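Local coordinates for Non-structural polyprotein (Sindbis virus, PDB 4GUA) that probably cleaves the viral replicase precursor with its nsP2 cysteine protease, here still joined to the macro and zinc-binding domains of nsP3, at residues E517-H522 / K537-S542; R286-V291 / L307-L312. One frame throughout, in Å; residues are numbered along the deposited sequence.

Contact 1: residues E517-H522 / K537-S542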
loop_
_atom_site.group_PDB
_atom_site.type_symbol
_atom_site.label_atom_id
_atom_site.label_comp_id
_atom_site.label_asym_id
_atom_site.label_seq_id
_atom_site.Cartn_x
_atom_site.Cartn_y
_atom_site.Cartn_z
ATOM N N GLU A 517 -6.219 9.935 -4.945
ATOM C CA GLU A 517 -7.631 9.732 -4.621
ATOM C C GLU A 517 -8.234 8.562 -5.403
ATOM O O GLU A 517 -9.064 7.819 -4.875
ATOM C CB GLU A 517 -8.435 11.010 -4.830
ATOM C CG GLU A 517 -8.828 11.288 -6.276
ATOM C CD GLU A 517 -10.220 11.880 -6.431
ATOM O OE1 GLU A 517 -10.922 12.088 -5.412
ATOM O OE2 GLU A 517 -10.603 12.154 -7.588
ATOM N N LEU A 518 -7.774 8.356 -6.633
ATOM C CA LEU A 518 -8.433 7.419 -7.545
ATOM C C LEU A 518 -8.533 5.996 -7.003
ATOM O O LEU A 518 -7.556 5.420 -6.521
ATOM C CB LEU A 518 -7.709 7.377 -8.893
ATOM C CG LEU A 518 -8.455 6.666 -10.027
ATOM C CD1 LEU A 518 -9.790 7.343 -10.326
ATOM C CD2 LEU A 518 -7.594 6.614 -11.270
ATOM N N VAL A 519 -9.738 5.447 -7.088
ATOM C CA VAL A 519 -10.003 4.075 -6.683
ATOM C C VAL A 519 -10.335 3.206 -7.890
ATOM O O VAL A 519 -11.122 3.591 -8.744
ATOM C CB VAL A 519 -11.182 4.004 -5.715
ATOM C CG1 VAL A 519 -11.547 2.550 -5.451
ATOM C CG2 VAL A 519 -10.842 4.724 -4.425
ATOM N N TRP A 520 -9.721 2.034 -7.961
ATOM C CA TRP A 520 -9.975 1.116 -9.052
ATOM C C TRP A 520 -11.199 0.271 -8.720
ATOM O O TRP A 520 -11.217 -0.425 -7.712
ATOM C CB TRP A 520 -8.743 0.241 -9.267
ATOM C CG TRP A 520 -8.755 -0.570 -10.525
ATOM C CD1 TRP A 520 -9.844 -0.987 -11.231
ATOM C CD2 TRP A 520 -7.609 -1.078 -11.221
ATOM N NE1 TRP A 520 -9.447 -1.721 -12.322
ATOM C CE2 TRP A 520 -8.081 -1.790 -12.339
ATOM C CE3 TRP A 520 -6.230 -0.996 -11.007
ATOM C CZ2 TRP A 520 -7.225 -2.416 -13.240
ATOM C CZ3 TRP A 520 -5.382 -1.620 -11.903
ATOM C CH2 TRP A 520 -5.881 -2.319 -13.004
ATOM N N ILE A 521 -12.210 0.310 -9.584
ATOM C CA ILE A 521 -13.474 -0.373 -9.318
ATOM C C ILE A 521 -13.786 -1.458 -10.341
ATOM O O ILE A 521 -13.262 -1.461 -11.459
ATOM C CB ILE A 521 -14.668 0.612 -9.299
ATOM C CG1 ILE A 521 -14.655 1.497 -10.553
ATOM C CG2 ILE A 521 -14.646 1.455 -8.033
ATOM C CD1 ILE A 521 -15.935 2.304 -10.767
ATOM N N HIS A 522 -14.639 -2.392 -9.933
ATOM C CA HIS A 522 -15.127 -3.438 -10.823
ATOM C C HIS A 522 -15.861 -2.817 -12.027
ATOM O O HIS A 522 -16.569 -1.820 -11.874
ATOM C CB HIS A 522 -16.063 -4.362 -10.036
ATOM C CG HIS A 522 -16.437 -5.611 -10.768
ATOM N ND1 HIS A 522 -17.625 -5.744 -11.450
ATOM C CD2 HIS A 522 -15.773 -6.779 -10.934
ATOM C CE1 HIS A 522 -17.682 -6.945 -11.998
ATOM N NE2 HIS A 522 -16.570 -7.593 -11.702
ATOM N N LYS A 537 -7.928 1.619 -13.690
ATOM C CA LYS A 537 -6.768 1.980 -12.871
ATOM C C LYS A 537 -7.117 2.553 -11.490
ATOM O O LYS A 537 -8.283 2.803 -11.187
ATOM C CB LYS A 537 -5.909 2.982 -13.652
ATOM C CG LYS A 537 -6.651 4.232 -14.075
ATOM C CD LYS A 537 -5.762 5.211 -14.842
ATOM C CE LYS A 537 -6.557 6.435 -15.320
ATOM N NZ LYS A 537 -5.766 7.340 -16.210
ATOM N N GLY A 538 -6.082 2.805 -10.683
ATOM C CA GLY A 538 -6.245 3.281 -9.316
ATOM C C GLY A 538 -5.890 2.282 -8.215
ATOM O O GLY A 538 -5.360 1.200 -8.472
ATOM N N LYS A 539 -6.143 2.680 -6.971
ATOM C CA LYS A 539 -5.828 1.855 -5.810
ATOM C C LYS A 539 -6.829 0.703 -5.637
ATOM O O LYS A 539 -7.961 0.772 -6.111
ATOM C CB LYS A 539 -5.784 2.704 -4.539
ATOM C CG LYS A 539 -7.154 3.158 -4.054
ATOM C CD LYS A 539 -7.053 3.955 -2.769
ATOM C CE LYS A 539 -6.982 5.444 -3.045
ATOM N NZ LYS A 539 -7.230 6.213 -1.806
ATOM N N LEU A 540 -6.382 -0.362 -4.975
ATOM C CA LEU A 540 -7.126 -1.613 -4.903
ATOM C C LEU A 540 -7.931 -1.843 -3.613
ATOM O O LEU A 540 -8.561 -2.898 -3.448
ATOM C CB LEU A 540 -6.158 -2.771 -5.140
ATOM C CG LEU A 540 -5.590 -2.774 -6.563
ATOM C CD1 LEU A 540 -4.428 -3.730 -6.693
ATOM C CD2 LEU A 540 -6.672 -3.103 -7.589
ATOM N N TYR A 541 -7.908 -0.864 -2.713
ATOM C CA TYR A 541 -8.624 -0.962 -1.442
ATOM C C TYR A 541 -9.339 0.347 -1.133
ATOM O O TYR A 541 -8.788 1.425 -1.325
ATOM C CB TYR A 541 -7.650 -1.282 -0.295
ATOM C CG TYR A 541 -6.679 -2.407 -0.581
ATOM C CD1 TYR A 541 -7.034 -3.728 -0.347
ATOM C CD2 TYR A 541 -5.404 -2.147 -1.063
ATOM C CE1 TYR A 541 -6.151 -4.760 -0.598
ATOM C CE2 TYR A 541 -4.509 -3.177 -1.317
ATOM C CZ TYR A 541 -4.887 -4.479 -1.084
ATOM O OH TYR A 541 -4.008 -5.510 -1.333
ATOM N N SER A 542 -10.570 0.262 -0.658
ATOM C CA SER A 542 -11.286 1.465 -0.261
ATOM C C SER A 542 -12.386 1.166 0.754
ATOM O O SER A 542 -12.922 0.058 0.792
ATOM C CB SER A 542 -11.892 2.139 -1.492
ATOM O OG SER A 542 -12.382 3.422 -1.163
#
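Trp520 lays its indole against the backbone of Lys537. The CA of Lys537 stands 3.8 Å from the centroid of the six-membered ring of Trp520 and 22° off its normal, a CH-pi contact over one face. The edge of the same ring is used as well, for the O of Gly538 lies near its plane, 3.5 Å from CE3 of Trp520. Leu540 adds an oblique apolar touch, its CD2 4.0 Å from Trp520 CE3. A chi1 of -169° puts CG of Trp520 anti to its backbone N, where it lies 3.5 Å from Lys537 O. Elsewhere Leu518 and Lys537 cross at about a right angle, CD2 of Leu518 meeting CG of Lys537 at 3.8 Å, and Val519 CG2 lies 4.0 Å from Lys539 CG.

Two backbone hydrogen bonds join the segments. Lys539 N donates to Leu518 O (3.1 Å), and Lys539 O accepts from Trp520 N (2.8 Å). Gly538, just before Lys539, combines a positive phi with an extended psi, a region that calls for glycine.

Further out, Lys539 NZ forms a salt bridge with Asp279 and Glu517 OE2 one with Arg101, tying both segments to distant parts of the chain. Trp520 NE1 makes a weak hydrogen bond to Thr535 O. On its other edge Val519 bonds through its backbone to Gly532 and Ser534, alongside the parallel strand 533-534.

Both backbone polar atoms of Lys539 thus serve the two neighbours of Val519, making a single beta bridge between Val519 and Lys539. The end-to-end directions of 517-520 and 537-542 differ by 108°, and the result is an isolated bridge by which a loop crosses a short strand in the zinc-binding domain of nsP3.

Contact 2: residues R286-V291 / L307-L312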
loop_
_atom_site.group_PDB
_atom_site.type_symbol
_atom_site.label_atom_id
_atom_site.label_comp_id
_atom_site.label_asym_id
_atom_site.label_seq_id
_atom_site.Cartn_x
_atom_site.Cartn_y
_atom_site.Cartn_z
ATOM N N ARG A 286 2.797 2.900 -8.298
ATOM C CA ARG A 286 2.167 2.297 -9.461
ATOM C C ARG A 286 2.985 2.596 -10.730
ATOM O O ARG A 286 2.928 1.851 -11.712
ATOM C CB ARG A 286 0.716 2.790 -9.626
ATOM C CG ARG A 286 -0.291 1.658 -9.499
ATOM C CD ARG A 286 -1.767 2.026 -9.727
ATOM N NE ARG A 286 -2.132 3.438 -9.621
ATOM C CZ ARG A 286 -2.529 4.036 -8.499
ATOM N NH1 ARG A 286 -2.578 3.365 -7.355
ATOM N NH2 ARG A 286 -2.859 5.319 -8.516
ATOM N N LYS A 287 3.750 3.686 -10.702
ATOM C CA LYS A 287 4.528 4.115 -11.865
ATOM C C LYS A 287 5.861 3.382 -12.053
ATOM O O LYS A 287 6.543 3.592 -13.061
ATOM C CB LYS A 287 4.808 5.616 -11.777
ATOM C CG LYS A 287 3.567 6.476 -11.754
ATOM C CD LYS A 287 3.902 7.951 -11.651
ATOM C CE LYS A 287 2.637 8.798 -11.555
ATOM N NZ LYS A 287 1.712 8.575 -12.695
ATOM N N PHE A 288 6.235 2.536 -11.095
ATOM C CA PHE A 288 7.551 1.883 -11.114
ATOM C C PHE A 288 7.446 0.370 -11.054
ATOM O O PHE A 288 6.474 -0.176 -10.536
ATOM C CB PHE A 288 8.413 2.369 -9.949
ATOM C CG PHE A 288 8.793 3.817 -10.036
ATOM C CD1 PHE A 288 7.911 4.807 -9.626
ATOM C CD2 PHE A 288 10.038 4.188 -10.514
ATOM C CE1 PHE A 288 8.259 6.144 -9.705
ATOM C CE2 PHE A 288 10.396 5.521 -10.593
ATOM C CZ PHE A 288 9.506 6.502 -10.190
ATOM N N VAL A 289 8.465 -0.300 -11.583
ATOM C CA VAL A 289 8.514 -1.757 -11.594
ATOM C C VAL A 289 8.660 -2.300 -10.173
ATOM O O VAL A 289 7.964 -3.237 -9.779
ATOM C CB VAL A 289 9.702 -2.264 -12.441
ATOM C CG1 VAL A 289 9.731 -3.775 -12.461
ATOM C CG2 VAL A 289 9.607 -1.738 -13.858
ATOM N N ARG A 290 9.562 -1.690 -9.410
ATOM C CA ARG A 290 9.817 -2.077 -8.025
ATOM C C ARG A 290 9.822 -0.862 -7.113
ATOM O O ARG A 290 10.097 0.259 -7.547
ATOM C CB ARG A 290 11.187 -2.729 -7.877
ATOM C CG ARG A 290 11.356 -4.116 -8.435
ATOM C CD ARG A 290 12.762 -4.570 -8.094
ATOM N NE ARG A 290 13.102 -5.886 -8.614
ATOM C CZ ARG A 290 12.956 -7.022 -7.948
ATOM N NH1 ARG A 290 12.449 -7.029 -6.720
ATOM N NH2 ARG A 290 13.316 -8.161 -8.523
ATOM N N VAL A 291 9.520 -1.087 -5.843
ATOM C CA VAL A 291 9.774 -0.079 -4.830
ATOM C C VAL A 291 10.151 -0.762 -3.520
ATOM O O VAL A 291 9.514 -1.731 -3.103
ATOM C CB VAL A 291 8.571 0.881 -4.642
ATOM C CG1 VAL A 291 7.286 0.109 -4.452
ATOM C CG2 VAL A 291 8.814 1.819 -3.470
ATOM N N LEU A 307 12.638 6.143 0.565
ATOM C CA LEU A 307 11.906 5.303 -0.377
ATOM C C LEU A 307 12.608 5.229 -1.734
ATOM O O LEU A 307 12.988 6.242 -2.313
ATOM C CB LEU A 307 10.495 5.849 -0.574
ATOM C CG LEU A 307 9.633 5.955 0.686
ATOM C CD1 LEU A 307 8.317 6.649 0.371
ATOM C CD2 LEU A 307 9.388 4.585 1.300
ATOM N N ILE A 308 12.781 4.013 -2.232
ATOM C CA ILE A 308 13.446 3.781 -3.506
ATOM C C ILE A 308 12.488 3.212 -4.557
ATOM O O ILE A 308 12.095 2.057 -4.492
ATOM C CB ILE A 308 14.616 2.803 -3.289
ATOM C CG1 ILE A 308 15.552 3.368 -2.218
ATOM C CG2 ILE A 308 15.368 2.557 -4.584
ATOM C CD1 ILE A 308 16.575 2.393 -1.706
ATOM N N PHE A 309 12.115 4.041 -5.525
ATOM C CA PHE A 309 11.294 3.619 -6.657
ATOM C C PHE A 309 12.202 3.319 -7.854
ATOM O O PHE A 309 12.935 4.196 -8.307
ATOM C CB PHE A 309 10.305 4.735 -7.023
ATOM C CG PHE A 309 9.423 5.165 -5.883
ATOM C CD1 PHE A 309 9.865 6.094 -4.958
ATOM C CD2 PHE A 309 8.148 4.646 -5.736
ATOM C CE1 PHE A 309 9.051 6.493 -3.898
ATOM C CE2 PHE A 309 7.329 5.042 -4.681
ATOM C CZ PHE A 309 7.784 5.965 -3.764
ATOM N N ARG A 310 12.146 2.095 -8.378
ATOM C CA ARG A 310 13.094 1.662 -9.407
ATOM C C ARG A 310 12.441 1.446 -10.771
ATOM O O ARG A 310 11.415 0.765 -10.871
ATOM C CB ARG A 310 13.751 0.347 -8.993
ATOM C CG ARG A 310 14.665 0.428 -7.795
ATOM C CD ARG A 310 15.290 -0.933 -7.511
ATOM N NE ARG A 310 15.990 -0.946 -6.234
ATOM C CZ ARG A 310 17.172 -0.377 -6.032
ATOM N NH1 ARG A 310 17.790 0.254 -7.026
ATOM N NH2 ARG A 310 17.742 -0.433 -4.839
ATOM N N GLN A 311 13.084 1.965 -11.820
ATOM C CA GLN A 311 12.623 1.764 -13.192
ATOM C C GLN A 311 11.246 2.337 -13.510
ATOM O O GLN A 311 10.249 1.607 -13.523
ATOM C CB GLN A 311 12.647 0.285 -13.555
ATOM C CG GLN A 311 14.024 -0.320 -13.599
ATOM C CD GLN A 311 13.974 -1.774 -14.005
ATOM O OE1 GLN A 311 14.422 -2.140 -15.087
ATOM N NE2 GLN A 311 13.411 -2.614 -13.137
ATOM N N LEU A 312 11.191 3.648 -13.740
ATOM C CA LEU A 312 9.929 4.315 -14.048
ATOM C C LEU A 312 9.490 4.020 -15.471
ATOM O O LEU A 312 10.170 4.397 -16.418
ATOM C CB LEU A 312 10.140 5.828 -13.950
ATOM C CG LEU A 312 9.087 6.735 -14.598
ATOM C CD1 LEU A 312 7.858 6.824 -13.722
ATOM C CD2 LEU A 312 9.661 8.114 -14.857
#
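Phe288 and Val289 meet Phe309, Arg310 and Gln311 in an antiparallel hairpin interrupted by a classic beta bulge, where Val289 and Arg290 both face Arg310. The hairpin closes a seven-stranded sheet of order 3-2-1-4-5-7-6, with 305-312 alone antiparallel and 288-294 at the edge, the topology of Rossmann-like methyltransferases.

Backbone hydrogen bonds define the register. The bond from Arg310 N to Arg290 O is 2.9 Å long, whereas the return bond from Arg290 N to Arg310 O is weak. At the bulge Val289 N reaches Gln311 O at 3.3 Å and makes a second, weak bond to Arg310 O. The non-hydrogen-bonded Val291-Phe309 pair brings the CA of Val291 to 3.2 Å from Ile308 O, a CA-H...O contact.

Aromatic and aliphatic packing fills the face bearing Phe288, Val291, Phe309 and Leu312. Phe309 CB sits over the centre of one face of the Phe288 ring, 5° off its normal, and Leu312 CD1 lies over the opposite face, toward the rim and 4.2 Å from the centroid. The two phenyl rings are oblique, with centroids 5.3 Å apart and planes at 46°. Leu256 of helix 237-257 and Leu284 and Ala285 of helix 275-286 pack against this face.

Charged side chains occupy the other face. Arg290 and Arg310 extend from CG to NE, and their NE atoms stay 6.2 Å apart; Arg310 NH2 hydrogen-bonds to Gly341 O. Within its own strand, Arg310 rests its guanidinium on Ile308, whose CG2 lies over the centre of one face, 3.7 Å above its plane.

Overall arrangement
The two contacts follow in series along the chain, contact 2 closing before contact 1 opens, and their centres are about 19 Å apart. They nevertheless touch directly: Arg286 NH1 of contact 2 packs 3.6 Å from the C of Gly538 in contact 1, and equally near Lys539 N. Further ties cross the same interface. Helix 275-286, which packs on the hairpin, also carries the Asp279 that pairs with Lys539, while Lys287 NZ hydrogen-bonds to Glu513 O just ahead of segment 517-522. The tie of segment 517-522 to the zinc site is slight: His522 NE2 makes a weak hydrogen bond to the backbone O of Cys607, which binds zinc with Cys605, Cys630 and Cys648.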